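Local structure of CRISPR system Cmr subunit Cmr5 (2ZOP) at residues A[70-75]-A[91-96]; A[64-69]-A[76-81]. The protein is probably part of the Cmr ribonucleoprotein complex, which takes part in CRISPR-based adaptive defence against mobile genetic elements. All coordinates share one frame; numbering follows the deposited sequence.

Interaction 1. Residues A[70-75]-A[91-96]; sequences LGYRDL and LRLTRE
Y72 and L93 make the closest touch between the 70-75 loop and segment 91-96: methyl CD1 of L93 lies 3.6 Å from the phenolic OH of Y72, a methyl-to-hydroxyl contact made obliquely to the ring. The apolar part is Y72 CZ to L93 CD1, at 4.4 Å. With CG of L93 anti to its backbone N (chi1 -178°), the branched end reaches the loop. L70 adds a looser touch, its methyl CD2 4.0 Å from the backbone O of E96, and also packs on V97 and A100, further along the same helix.

The polar link runs through a water. It lies 2.7 Å from Y72 OH and donates to E96 OE2 at 3.1 Å, while OE1 forms a salt bridge with R4, which probably helps to keep E96 ionised.

Within the loop, G71 ends helix 57-69 in a Schellman motif at positive phi (97°), which suits glycine. D74 N-caps helix 75-84 through OD1 to E77 N, and its OD2 forms a salt bridge with R73 NE at 2.7 Å, nearly straight at N-H but reaching OD2 from above the carboxylate plane. Tyrosine suits this loop because its ring meets leucine while its hydroxyl reaches water, giving a mixed contact without a direct hydrogen bond.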
loop_
_atom_site.group_PDB
_atom_site.type_symbol
_atom_site.label_atom_id
_atom_site.label_comp_id
_atom_site.label_asym_id
_atom_site.label_seq_id
_atom_site.Cartn_x
_atom_site.Cartn_y
_atom_site.Cartn_z
ATOM N N LEU A 70 -8.794 -20.838 8.736
ATOM C CA LEU A 70 -9.563 -19.684 9.161
ATOM C C LEU A 70 -11.045 -19.995 9.377
ATOM O O LEU A 70 -11.804 -19.125 9.778
ATOM C CB LEU A 70 -9.405 -18.539 8.162
ATOM C CG LEU A 70 -8.018 -17.890 8.121
ATOM C CD1 LEU A 70 -8.029 -16.737 7.131
ATOM C CD2 LEU A 70 -7.637 -17.388 9.507
ATOM N N GLY A 71 -11.456 -21.230 9.102
ATOM C CA GLY A 71 -12.844 -21.600 9.318
ATOM C C GLY A 71 -13.762 -21.560 8.110
ATOM O O GLY A 71 -14.977 -21.740 8.253
ATOM N N TYR A 72 -13.203 -21.320 6.928
ATOM C CA TYR A 72 -14.003 -21.284 5.705
ATOM C C TYR A 72 -13.962 -22.662 5.060
ATOM O O TYR A 72 -13.083 -23.464 5.365
ATOM C CB TYR A 72 -13.438 -20.243 4.734
ATOM C CG TYR A 72 -13.595 -18.830 5.240
ATOM C CD1 TYR A 72 -14.768 -18.115 5.009
ATOM C CD2 TYR A 72 -12.589 -18.225 5.990
ATOM C CE1 TYR A 72 -14.936 -16.825 5.520
ATOM C CE2 TYR A 72 -12.742 -16.948 6.500
ATOM C CZ TYR A 72 -13.911 -16.250 6.265
ATOM O OH TYR A 72 -14.053 -14.976 6.769
ATOM N N ARG A 73 -14.906 -22.927 4.165
ATOM C CA ARG A 73 -14.964 -24.210 3.471
ATOM C C ARG A 73 -13.726 -24.447 2.603
ATOM O O ARG A 73 -13.150 -25.538 2.599
ATOM C CB ARG A 73 -16.208 -24.258 2.577
ATOM C CG ARG A 73 -16.435 -25.588 1.882
ATOM C CD ARG A 73 -17.482 -25.447 0.776
ATOM N NE ARG A 73 -17.051 -24.467 -0.215
ATOM C CZ ARG A 73 -17.701 -23.342 -0.509
ATOM N NH1 ARG A 73 -18.841 -23.035 0.104
ATOM N NH2 ARG A 73 -17.186 -22.505 -1.401
ATOM N N ASP A 74 -13.337 -23.414 1.861
ATOM C CA ASP A 74 -12.194 -23.485 0.958
ATOM C C ASP A 74 -11.815 -22.084 0.496
ATOM O O ASP A 74 -12.423 -21.097 0.910
ATOM C CB ASP A 74 -12.538 -24.350 -0.263
ATOM C CG ASP A 74 -13.855 -23.942 -0.916
ATOM O OD1 ASP A 74 -14.139 -22.730 -0.993
ATOM O OD2 ASP A 74 -14.610 -24.834 -1.360
ATOM N N LEU A 75 -10.812 -22.005 -0.371
ATOM C CA LEU A 75 -10.348 -20.725 -0.891
ATOM C C LEU A 75 -11.482 -19.914 -1.518
ATOM O O LEU A 75 -11.573 -18.702 -1.298
ATOM C CB LEU A 75 -9.232 -20.943 -1.926
ATOM C CG LEU A 75 -8.577 -19.677 -2.495
ATOM C CD1 LEU A 75 -8.053 -18.804 -1.348
ATOM C CD2 LEU A 75 -7.436 -20.060 -3.430
ATOM N N LEU A 91 -10.490 -5.046 6.064
ATOM C CA LEU A 91 -9.195 -4.798 6.681
ATOM C C LEU A 91 -8.950 -5.804 7.798
ATOM O O LEU A 91 -7.825 -6.257 7.992
ATOM C CB LEU A 91 -9.126 -3.371 7.219
ATOM C CG LEU A 91 -9.154 -2.300 6.126
ATOM C CD1 LEU A 91 -9.289 -0.925 6.748
ATOM C CD2 LEU A 91 -7.888 -2.389 5.300
ATOM N N ARG A 92 -10.012 -6.147 8.526
ATOM C CA ARG A 92 -9.918 -7.125 9.602
ATOM C C ARG A 92 -9.606 -8.495 9.006
ATOM O O ARG A 92 -8.762 -9.233 9.521
ATOM C CB ARG A 92 -11.235 -7.205 10.381
ATOM C CG ARG A 92 -11.261 -8.341 11.404
ATOM C CD ARG A 92 -12.343 -8.153 12.459
ATOM N NE ARG A 92 -13.697 -8.219 11.914
ATOM C CZ ARG A 92 -14.566 -7.213 11.954
ATOM N NH1 ARG A 92 -14.220 -6.058 12.511
ATOM N NH2 ARG A 92 -15.784 -7.363 11.452
ATOM N N LEU A 93 -10.293 -8.838 7.920
ATOM C CA LEU A 93 -10.065 -10.125 7.272
ATOM C C LEU A 93 -8.622 -10.177 6.789
ATOM O O LEU A 93 -7.949 -11.209 6.885
ATOM C CB LEU A 93 -11.012 -10.310 6.090
ATOM C CG LEU A 93 -10.891 -11.655 5.374
ATOM C CD1 LEU A 93 -11.179 -12.785 6.356
ATOM C CD2 LEU A 93 -11.860 -11.691 4.185
ATOM N N THR A 94 -8.150 -9.047 6.272
ATOM C CA THR A 94 -6.782 -8.954 5.792
ATOM C C THR A 94 -5.813 -9.317 6.929
ATOM O O THR A 94 -4.906 -10.125 6.743
ATOM C CB THR A 94 -6.479 -7.528 5.271
ATOM O OG1 THR A 94 -7.211 -7.296 4.054
ATOM C CG2 THR A 94 -4.978 -7.349 5.019
ATOM N N ARG A 95 -6.014 -8.728 8.105
ATOM C CA ARG A 95 -5.143 -9.000 9.251
ATOM C C ARG A 95 -5.119 -10.474 9.623
ATOM O O ARG A 95 -4.067 -11.025 9.920
ATOM C CB ARG A 95 -5.588 -8.213 10.485
ATOM C CG ARG A 95 -5.441 -6.708 10.386
ATOM C CD ARG A 95 -5.498 -6.092 11.783
ATOM N NE ARG A 95 -6.752 -6.384 12.480
ATOM C CZ ARG A 95 -7.842 -5.621 12.426
ATOM N NH1 ARG A 95 -7.847 -4.506 11.709
ATOM N NH2 ARG A 95 -8.930 -5.966 13.097
ATOM N N GLU A 96 -6.295 -11.091 9.629
ATOM C CA GLU A 96 -6.451 -12.505 9.971
ATOM C C GLU A 96 -5.763 -13.425 8.967
ATOM O O GLU A 96 -5.026 -14.330 9.343
ATOM C CB GLU A 96 -7.946 -12.835 10.073
ATOM C CG GLU A 96 -8.611 -12.148 11.259
ATOM C CD GLU A 96 -10.125 -12.270 11.267
ATOM O OE1 GLU A 96 -10.748 -11.878 12.281
ATOM O OE2 GLU A 96 -10.695 -12.745 10.267
HETATM O O HOH W 1 -12.908 -14.691 9.206
#

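Interaction 2. Residues A[64-69]-A[76-81]; sequences NDLAQV and RELAEA
Helices 57-69 and 75-84, joined by a short loop, approach most closely at A67 and L78, whose CA atoms are 6.0 Å apart, while each segment keeps its own i to i+4 backbone bonds. A67 directs its CB toward the partner helix, and such a near approach suits a residue whose side chain is a single methyl.

L78 carries the apolar contact. Its CB and its methyl CD2 each lie 3.9 Å from A67 CB, so that the alanine methyl meets both the root and one branch of the leucine. The same CD2 is 3.8 Å from CD2 of L66, where the two leucine side chains approach at a slant. L66 has its CG anti to the backbone N (chi1 179°), which brings methyl CD2 against L78 although the CB itself does not point there. Beyond this pair, L66 packs on A101 and F104 of helix 87-111, while Y72 of the connecting loop packs on L78.

Near the start of helix 75-84 the contact turns polar. A water donates to N64 OD1 at 2.9 Å and accepts from the backbone N of R76 at 3.1 Å, with a weak third bond from R76 NH1. N64 OD1 also accepts from the backbone N of L75, so an asparagine here offers one carbonyl oxygen to two amides of the first turn, directly to one and through water to the other. The long, exposed R76 can extend its guanidinium to the same water. The two helices pack here as consecutive helices of an all-alpha fold: buried methyls fill the space between them where they come close, while a side-chain carbonyl and a water satisfy backbone N-H groups that have no preceding helical turn to bond with.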
loop_
_atom_site.group_PDB
_atom_site.type_symbol
_atom_site.label_atom_id
_atom_site.label_comp_id
_atom_site.label_asym_id
_atom_site.label_seq_id
_atom_site.Cartn_x
_atom_site.Cartn_y
_atom_site.Cartn_z
ATOM N N ASN A 64 -6.399 -23.347 -0.095
ATOM C CA ASN A 64 -7.531 -24.028 0.518
ATOM C C ASN A 64 -7.227 -24.368 1.977
ATOM O O ASN A 64 -8.083 -24.223 2.836
ATOM C CB ASN A 64 -7.889 -25.289 -0.281
ATOM C CG ASN A 64 -8.663 -24.974 -1.551
ATOM O OD1 ASN A 64 -9.613 -24.192 -1.533
ATOM N ND2 ASN A 64 -8.266 -25.590 -2.659
ATOM N N ASP A 65 -6.005 -24.809 2.262
ATOM C CA ASP A 65 -5.627 -25.124 3.636
ATOM C C ASP A 65 -5.771 -23.890 4.528
ATOM O O ASP A 65 -6.340 -23.960 5.614
ATOM C CB ASP A 65 -4.180 -25.617 3.704
ATOM C CG ASP A 65 -4.009 -27.018 3.140
ATOM O OD1 ASP A 65 -5.028 -27.659 2.810
ATOM O OD2 ASP A 65 -2.859 -27.485 3.037
ATOM N N LEU A 66 -5.246 -22.762 4.068
ATOM C CA LEU A 66 -5.324 -21.535 4.844
ATOM C C LEU A 66 -6.773 -21.141 5.082
ATOM O O LEU A 66 -7.147 -20.785 6.199
ATOM C CB LEU A 66 -4.563 -20.404 4.139
ATOM C CG LEU A 66 -4.600 -19.041 4.851
ATOM C CD1 LEU A 66 -3.339 -18.253 4.571
ATOM C CD2 LEU A 66 -5.820 -18.280 4.386
ATOM N N ALA A 67 -7.600 -21.212 4.044
ATOM C CA ALA A 67 -9.004 -20.858 4.205
ATOM C C ALA A 67 -9.675 -21.770 5.238
ATOM O O ALA A 67 -10.522 -21.321 6.007
ATOM C CB ALA A 67 -9.737 -20.954 2.865
ATOM N N GLN A 68 -9.294 -23.046 5.267
ATOM C CA GLN A 68 -9.908 -23.962 6.224
ATOM C C GLN A 68 -9.433 -23.645 7.635
ATOM O O GLN A 68 -10.216 -23.685 8.586
ATOM C CB GLN A 68 -9.605 -25.414 5.839
ATOM C CG GLN A 68 -10.377 -25.840 4.596
ATOM C CD GLN A 68 -9.911 -27.166 4.000
ATOM O OE1 GLN A 68 -10.571 -27.717 3.123
ATOM N NE2 GLN A 68 -8.776 -27.667 4.458
ATOM N N VAL A 69 -8.154 -23.308 7.768
ATOM C CA VAL A 69 -7.616 -22.943 9.071
ATOM C C VAL A 69 -8.409 -21.758 9.618
ATOM O O VAL A 69 -8.673 -21.678 10.814
ATOM C CB VAL A 69 -6.132 -22.563 8.961
ATOM C CG1 VAL A 69 -5.675 -21.827 10.203
ATOM C CG2 VAL A 69 -5.315 -23.821 8.778
ATOM N N ARG A 76 -12.345 -20.576 -2.300
ATOM C CA ARG A 76 -13.456 -19.874 -2.940
ATOM C C ARG A 76 -14.371 -19.169 -1.944
ATOM O O ARG A 76 -14.781 -18.027 -2.170
ATOM C CB ARG A 76 -14.309 -20.827 -3.797
ATOM C CG ARG A 76 -13.751 -21.099 -5.177
ATOM C CD ARG A 76 -14.760 -21.850 -6.041
ATOM N NE ARG A 76 -14.241 -22.106 -7.381
ATOM C CZ ARG A 76 -13.222 -22.918 -7.651
ATOM N NH1 ARG A 76 -12.602 -23.570 -6.678
ATOM N NH2 ARG A 76 -12.817 -23.078 -8.903
ATOM N N GLU A 77 -14.711 -19.834 -0.846
ATOM C CA GLU A 77 -15.594 -19.174 0.113
ATOM C C GLU A 77 -14.897 -17.965 0.751
ATOM O O GLU A 77 -15.499 -16.904 0.909
ATOM C CB GLU A 77 -16.063 -20.147 1.194
ATOM C CG GLU A 77 -17.070 -19.503 2.136
ATOM C CD GLU A 77 -17.591 -20.436 3.205
ATOM O OE1 GLU A 77 -16.788 -21.142 3.832
ATOM O OE2 GLU A 77 -18.816 -20.449 3.432
ATOM N N LEU A 78 -13.627 -18.126 1.108
ATOM C CA LEU A 78 -12.859 -17.026 1.703
ATOM C C LEU A 78 -12.774 -15.846 0.713
ATOM O O LEU A 78 -12.977 -14.688 1.084
ATOM C CB LEU A 78 -11.446 -17.510 2.074
ATOM C CG LEU A 78 -10.389 -16.443 2.436
ATOM C CD1 LEU A 78 -10.792 -15.698 3.716
ATOM C CD2 LEU A 78 -9.021 -17.114 2.621
ATOM N N ALA A 79 -12.490 -16.147 -0.552
ATOM C CA ALA A 79 -12.381 -15.103 -1.574
ATOM C C ALA A 79 -13.687 -14.319 -1.718
ATOM O O ALA A 79 -13.676 -13.097 -1.862
ATOM C CB ALA A 79 -11.987 -15.726 -2.926
ATOM N N GLU A 80 -14.814 -15.020 -1.680
ATOM C CA GLU A 80 -16.108 -14.357 -1.811
ATOM C C GLU A 80 -16.359 -13.467 -0.592
ATOM O O GLU A 80 -16.828 -12.335 -0.717
ATOM C CB GLU A 80 -17.231 -15.395 -1.943
ATOM C CG GLU A 80 -18.619 -14.794 -2.178
ATOM C CD GLU A 80 -18.672 -13.846 -3.382
ATOM O OE1 GLU A 80 -17.978 -14.103 -4.391
ATOM O OE2 GLU A 80 -19.428 -12.851 -3.325
ATOM N N ALA A 81 -16.040 -13.988 0.585
ATOM C CA ALA A 81 -16.222 -13.243 1.824
ATOM C C ALA A 81 -15.405 -11.955 1.765
ATOM O O ALA A 81 -15.823 -10.920 2.279
ATOM C CB ALA A 81 -15.779 -14.101 3.028
HETATM O O HOH W 2 -11.315 -23.126 -3.620
#

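In the fold
Both interactions involve the junction between helices 57-69 and 75-84, and their segments alternate along the chain. Interaction 2 is the more buried, its touching residues all aliphatic, and it holds those two helices to each other. Interaction 1 is only partly buried and ties the loop between them to helix 87-111, mixing apolar touches with a water and a carboxylate. A probable hydrogen bond from Y72 N to A67 O, 2.8 Å long, joins the two contacts directly. The second subunit of the homotrimer packs on L91 and R95 of segment 91-96, whereas no other chain touches the segments of interaction 2.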